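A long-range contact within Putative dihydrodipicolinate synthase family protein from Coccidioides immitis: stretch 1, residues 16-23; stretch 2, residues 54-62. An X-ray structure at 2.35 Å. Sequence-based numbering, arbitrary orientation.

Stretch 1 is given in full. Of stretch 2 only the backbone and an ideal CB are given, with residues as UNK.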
ATOM      1  N   CYS A  16      -3.792  -1.839   2.729  1.00 31.23           N
ATOM      2  CA  CYS A  16      -3.074  -0.772   3.424  1.00 31.51           C
ATOM      3  C   CYS A  16      -1.548  -0.886   3.278  1.00 30.28           C
ATOM      4  O   CYS A  16      -0.978  -1.938   3.595  1.00 29.34           O
ATOM      5  CB  CYS A  16      -3.428  -0.715   4.911  1.00 30.42           C
ATOM      6  SG  CYS A  16      -2.406   0.517   5.796  1.00 36.70           S
ATOM      7  N   PRO A  17      -0.890   0.205   2.820  1.00 30.16           N
ATOM      8  CA  PRO A  17       0.567   0.258   2.802  1.00 30.18           C
ATOM      9  C   PRO A  17       1.073   0.772   4.166  1.00 30.40           C
ATOM     10  O   PRO A  17       1.099   1.999   4.420  1.00 29.56           O
ATOM     11  CB  PRO A  17       0.865   1.239   1.663  1.00 31.23           C
ATOM     12  CG  PRO A  17      -0.309   2.200   1.697  1.00 31.44           C
ATOM     13  CD  PRO A  17      -1.492   1.426   2.253  1.00 30.82           C
ATOM     14  N   ALA A  18       1.464  -0.179   5.020  1.00 29.56           N
ATOM     15  CA  ALA A  18       1.718   0.073   6.435  1.00 29.24           C
ATOM     16  C   ALA A  18       2.932   0.971   6.674  1.00 29.70           C
ATOM     17  O   ALA A  18       3.942   0.862   5.980  1.00 30.39           O
ATOM     18  CB  ALA A  18       1.886  -1.243   7.173  1.00 28.40           C
ATOM     19  N   VAL A  19       2.824   1.864   7.654  1.00 29.54           N
ATOM     20  CA  VAL A  19       3.960   2.696   8.058  1.00 28.88           C
ATOM     21  C   VAL A  19       4.965   1.858   8.863  1.00 28.96           C
ATOM     22  O   VAL A  19       4.646   0.737   9.265  1.00 28.02           O
ATOM     23  CB  VAL A  19       3.511   3.952   8.853  1.00 29.15           C
ATOM     24  CG1 VAL A  19       2.769   4.915   7.929  1.00 29.49           C
ATOM     25  CG2 VAL A  19       2.654   3.588  10.050  1.00 26.57           C
ATOM     26  N   THR A  20       6.157   2.415   9.117  1.00 28.93           N
ATOM     27  CA  THR A  20       7.220   1.722   9.845  1.00 28.39           C
ATOM     28  C   THR A  20       7.603   2.406  11.154  1.00 29.11           C
ATOM     29  O   THR A  20       7.814   3.625  11.198  1.00 30.22           O
ATOM     30  CB  THR A  20       8.461   1.596   8.949  1.00 28.98           C
ATOM     31  OG1 THR A  20       8.106   0.849   7.790  1.00 26.48           O
ATOM     32  CG2 THR A  20       9.640   0.892   9.678  1.00 29.42           C
ATOM     33  N   PHE A  21       7.730   1.598  12.205  1.00 28.62           N
ATOM     34  CA  PHE A  21       8.101   2.034  13.545  1.00 28.80           C
ATOM     35  C   PHE A  21       9.624   1.981  13.737  1.00 29.96           C
ATOM     36  O   PHE A  21      10.247   0.981  13.394  1.00 28.63           O
ATOM     37  CB  PHE A  21       7.437   1.102  14.587  1.00 28.59           C
ATOM     38  CG  PHE A  21       5.951   1.339  14.769  1.00 27.79           C
ATOM     39  CD1 PHE A  21       5.481   2.145  15.807  1.00 27.61           C
ATOM     40  CD2 PHE A  21       5.029   0.788  13.901  1.00 25.83           C
ATOM     41  CE1 PHE A  21       4.090   2.372  15.987  1.00 25.49           C
ATOM     42  CE2 PHE A  21       3.657   1.032  14.062  1.00 26.40           C
ATOM     43  CZ  PHE A  21       3.190   1.821  15.123  1.00 23.41           C
ATOM     44  N   PHE A  22      10.208   3.041  14.316  1.00 31.50           N
ATOM     45  CA  PHE A  22      11.640   3.085  14.615  1.00 33.44           C
ATOM     46  C   PHE A  22      11.861   3.434  16.071  1.00 35.97           C
ATOM     47  O   PHE A  22      11.283   4.420  16.582  1.00 36.96           O
ATOM     48  CB  PHE A  22      12.379   4.149  13.774  1.00 33.02           C
ATOM     49  CG  PHE A  22      12.315   3.916  12.296  1.00 33.23           C
ATOM     50  CD1 PHE A  22      13.037   2.862  11.703  1.00 32.51           C
ATOM     51  CD2 PHE A  22      11.562   4.757  11.480  1.00 31.97           C
ATOM     52  CE1 PHE A  22      12.996   2.644  10.344  1.00 29.14           C
ATOM     53  CE2 PHE A  22      11.518   4.549  10.106  1.00 30.08           C
ATOM     54  CZ  PHE A  22      12.224   3.476   9.542  1.00 31.75           C
ATOM     55  N   ASP A  23      12.728   2.669  16.733  1.00 37.22           N
ATOM     56  CA  ASP A  23      13.222   3.083  18.035  1.00 39.48           C
ATOM     57  C   ASP A  23      14.165   4.269  17.802  1.00 40.38           C
ATOM     58  O   ASP A  23      15.236   4.114  17.217  1.00 40.18           O
ATOM     59  CB  ASP A  23      13.948   1.931  18.738  1.00 40.03           C
ATOM     60  CG  ASP A  23      14.505   2.339  20.092  1.00 43.56           C
ATOM     61  OD1 ASP A  23      13.722   2.635  21.011  1.00 48.42           O
ATOM     62  OD2 ASP A  23      15.733   2.365  20.254  1.00 50.06           O
ATOM     63  N   UNK A  54       5.843   2.806  -0.398  1.00 40.20           N
ATOM     64  CA  UNK A  54       6.559   4.084  -0.241  1.00 40.91           C
ATOM     65  C   UNK A  54       6.306   4.707   1.147  1.00 40.19           C
ATOM     66  O   UNK A  54       7.206   5.352   1.720  1.00 40.32           O
ATOM     67  CB  UNK A  54       6.131   5.063  -1.336  1.00 40.91           C
ATOM     68  N   UNK A  55       5.086   4.495   1.669  1.00 38.53           N
ATOM     69  CA  UNK A  55       4.695   4.920   3.014  1.00 37.64           C
ATOM     70  C   UNK A  55       5.509   4.281   4.156  1.00 35.28           C
ATOM     71  O   UNK A  55       5.552   4.808   5.259  1.00 34.67           O
ATOM     72  CB  UNK A  55       3.213   4.601   3.222  1.00 37.64           C
ATOM     73  N   UNK A  56       6.147   3.149   3.883  1.00 33.47           N
ATOM     74  CA  UNK A  56       6.909   2.420   4.901  1.00 31.22           C
ATOM     75  C   UNK A  56       8.356   2.881   4.931  1.00 31.40           C
ATOM     76  O   UNK A  56       9.169   2.309   5.682  1.00 30.12           O
ATOM     77  CB  UNK A  56       6.846   0.913   4.644  1.00 31.22           C
ATOM     78  N   UNK A  57       8.684   3.895   4.110  1.00 31.31           N
ATOM     79  CA  UNK A  57      10.055   4.377   3.988  1.00 31.90           C
ATOM     80  C   UNK A  57      11.005   3.218   3.594  1.00 31.65           C
ATOM     81  O   UNK A  57      12.139   3.100   4.102  1.00 31.07           O
ATOM     82  CB  UNK A  57      10.505   5.019   5.302  1.00 31.90           C
ATOM     83  N   UNK A  58      10.529   2.353   2.697  1.00 30.57           N
ATOM     84  CA  UNK A  58      11.294   1.185   2.282  1.00 30.00           C
ATOM     85  C   UNK A  58      12.675   1.574   1.761  1.00 31.17           C
ATOM     86  O   UNK A  58      13.652   0.849   1.967  1.00 30.79           O
ATOM     87  CB  UNK A  58      10.529   0.409   1.208  1.00 30.00           C
ATOM     88  N   UNK A  59      12.765   2.706   1.081  1.00 31.43           N
ATOM     89  CA  UNK A  59      14.049   3.105   0.523  1.00 33.34           C
ATOM     90  C   UNK A  59      15.060   3.598   1.568  1.00 32.90           C
ATOM     91  O   UNK A  59      16.204   3.848   1.229  1.00 33.69           O
ATOM     92  CB  UNK A  59      13.823   4.203  -0.518  1.00 33.34           C
ATOM     93  N   UNK A  60      14.628   3.716   2.825  1.00 31.99           N
ATOM     94  CA  UNK A  60      15.488   4.111   3.946  1.00 32.31           C
ATOM     95  C   UNK A  60      15.973   2.903   4.771  1.00 31.15           C
ATOM     96  O   UNK A  60      16.666   3.055   5.780  1.00 30.86           O
ATOM     97  CB  UNK A  60      14.735   5.085   4.854  1.00 32.31           C
ATOM     98  N   UNK A  61      15.590   1.717   4.315  1.00 30.33           N
ATOM     99  CA  UNK A  61      15.844   0.461   5.017  1.00 30.51           C
ATOM    100  C   UNK A  61      17.045  -0.297   4.454  1.00 30.68           C
ATOM    101  O   UNK A  61      17.327  -0.248   3.247  1.00 30.98           O
ATOM    102  CB  UNK A  61      14.601  -0.429   4.952  1.00 30.51           C
ATOM    103  N   UNK A  62      17.725  -1.041   5.311  1.00 30.19           N
ATOM    104  CA  UNK A  62      18.747  -1.951   4.796  1.00 30.87           C
ATOM    105  C   UNK A  62      18.037  -3.193   4.271  1.00 30.79           C
ATOM    106  O   UNK A  62      16.884  -3.433   4.619  1.00 30.50           O
ATOM    107  CB  UNK A  62      19.775  -2.311   5.871  1.00 30.87           C
TER

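Position 54 opens the second stretch with its CA-to-CB bond pointing away from stretch 1, and no atom of that stretch lies within 5.5 Å of the ideal CB. The contact therefore sets almost no condition on the side chain. The residue is Thr54; its backbone O accepts a hydrogen bond from the backbone N of position 57 (3.2 Å), which closes a turn.

Position 55 points toward stretch 1. Its ideal CB lies 3.6 Å from Pro17 O, and the proline ring and Val19 CG1 are close by. A side chain of moderate size would suit, whether aliphatic, to pack on these carbons, or polar, since a carbonyl is near. The residue is Asn55, with chi1 in the m well. Its ND2 rests 3.7 Å from Pro17 CG, a packing contact in which the flat amide lies near the ring; no hydrogen bond joins it to stretch 1. The backbone contributes too, for Asn55 O is 3.9 Å from Val19 CA.

At position 56 the two backbones come close, the CA lying 4.3 Å from Val19 CA. The CA-to-CB bond runs sideways, and the ideal CB is already only 3.2 Å from Ala18 O and 3.4 Å from Thr20 OG1. With two oxygens so near the first carbon, a small residue is the natural expectation: glycine or alanine, perhaps serine. Ala56 is found, its methyl filling the narrow space. The main polar link does not depend on that side chain: Thr20 OG1 donates a hydrogen bond to Ala56 O at 2.8 Å, a bond that ties a stretch 1 side chain to the stretch 2 backbone.

Position 57 has phi/psi of 56/40, a left-handed conformation that glycine, asparagine and aspartate adopt most readily, though other residues can. Its CB points toward stretch 1, 4.8 Å from Phe22 CZ, leaving room for a longer chain to reach the aromatic edge, and to meet the backbone N of Thr20 through a water. An acceptor-bearing chain is attractive, and Glu57 provides one. Its OE1 approaches Phe22 CE2 to 3.1 Å near the plane of the ring, where the hydrogens carry slight positive charge. A water also links the stretches: it accepts from Thr20 N (2.8 Å) and donates to both Asn55 O (2.7 Å) and Glu57 OE1 (2.8 Å).

Positions 58 to 60 form a 3-10 segment. Position 58 points away and 59 is out of reach, so many residues would serve; they are Ala58 and Phe59. Position 60 points toward stretch 1 but remains distant, so stretch 1 sets little condition and many side chains would serve; Leu60 makes no contact.

Position 61 points sideways, with nothing near its ideal CB, yet the Phe22 ring lies within reach of a longer apolar chain. Leucine, isoleucine or methionine could extend to it. Leu61 does so, its CD2 4.0 Å from Phe22 CE1, at the ring's edge.

Position 62 is out of reach, and many side chains would serve as far as stretch 1 goes. The residue, just before a helix, is Thr62, whose side chain caps a backbone N just past the stretch.

Stretch 2 54-62: TNAEAFLLT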
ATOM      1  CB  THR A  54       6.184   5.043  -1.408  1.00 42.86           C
ATOM      2  OG1 THR A  54       6.757   4.531  -2.629  1.00 44.43           O
ATOM      3  CG2 THR A  54       6.659   6.499  -1.161  1.00 43.72           C
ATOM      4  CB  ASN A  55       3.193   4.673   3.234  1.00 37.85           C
ATOM      5  CG  ASN A  55       2.332   5.623   2.426  1.00 42.93           C
ATOM      6  OD1 ASN A  55       2.146   6.784   2.802  1.00 47.13           O
ATOM      7  ND2 ASN A  55       1.827   5.150   1.286  1.00 47.27           N
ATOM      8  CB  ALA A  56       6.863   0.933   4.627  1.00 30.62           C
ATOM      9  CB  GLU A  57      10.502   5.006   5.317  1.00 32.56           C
ATOM     10  CG  GLU A  57       9.707   6.240   5.762  1.00 34.73           C
ATOM     11  CD  GLU A  57       9.985   6.610   7.220  1.00 38.63           C
ATOM     12  OE1 GLU A  57       9.489   5.883   8.107  1.00 40.11           O
ATOM     13  OE2 GLU A  57      10.685   7.620   7.494  1.00 39.07           O
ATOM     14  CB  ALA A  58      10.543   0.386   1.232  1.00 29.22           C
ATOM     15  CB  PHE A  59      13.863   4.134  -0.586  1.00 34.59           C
ATOM     16  CG  PHE A  59      13.755   3.531  -1.967  1.00 38.71           C
ATOM     17  CD1 PHE A  59      14.716   3.824  -2.951  1.00 43.25           C
ATOM     18  CD2 PHE A  59      12.686   2.688  -2.303  1.00 41.34           C
ATOM     19  CE1 PHE A  59      14.609   3.283  -4.253  1.00 45.91           C
ATOM     20  CE2 PHE A  59      12.568   2.147  -3.589  1.00 42.66           C
ATOM     21  CZ  PHE A  59      13.531   2.436  -4.565  1.00 44.36           C
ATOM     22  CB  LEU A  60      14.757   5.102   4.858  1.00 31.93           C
ATOM     23  CG  LEU A  60      14.113   6.333   4.208  1.00 34.43           C
ATOM     24  CD1 LEU A  60      13.598   7.318   5.272  1.00 33.39           C
ATOM     25  CD2 LEU A  60      15.054   7.044   3.281  1.00 33.93           C
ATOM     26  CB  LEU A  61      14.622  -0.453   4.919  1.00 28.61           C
ATOM     27  CG  LEU A  61      13.323   0.075   5.535  1.00 30.44           C
ATOM     28  CD1 LEU A  61      12.257  -1.002   5.406  1.00 29.47           C
ATOM     29  CD2 LEU A  61      13.486   0.527   6.994  1.00 30.94           C
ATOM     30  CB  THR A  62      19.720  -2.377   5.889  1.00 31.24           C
ATOM     31  OG1 THR A  62      19.023  -3.241   6.810  1.00 31.27           O
ATOM     32  CG2 THR A  62      20.304  -1.140   6.611  1.00 28.94           C
TER
HETATM   33  O   HOH W   1       7.056   4.578   7.537  1.00 24.92           O
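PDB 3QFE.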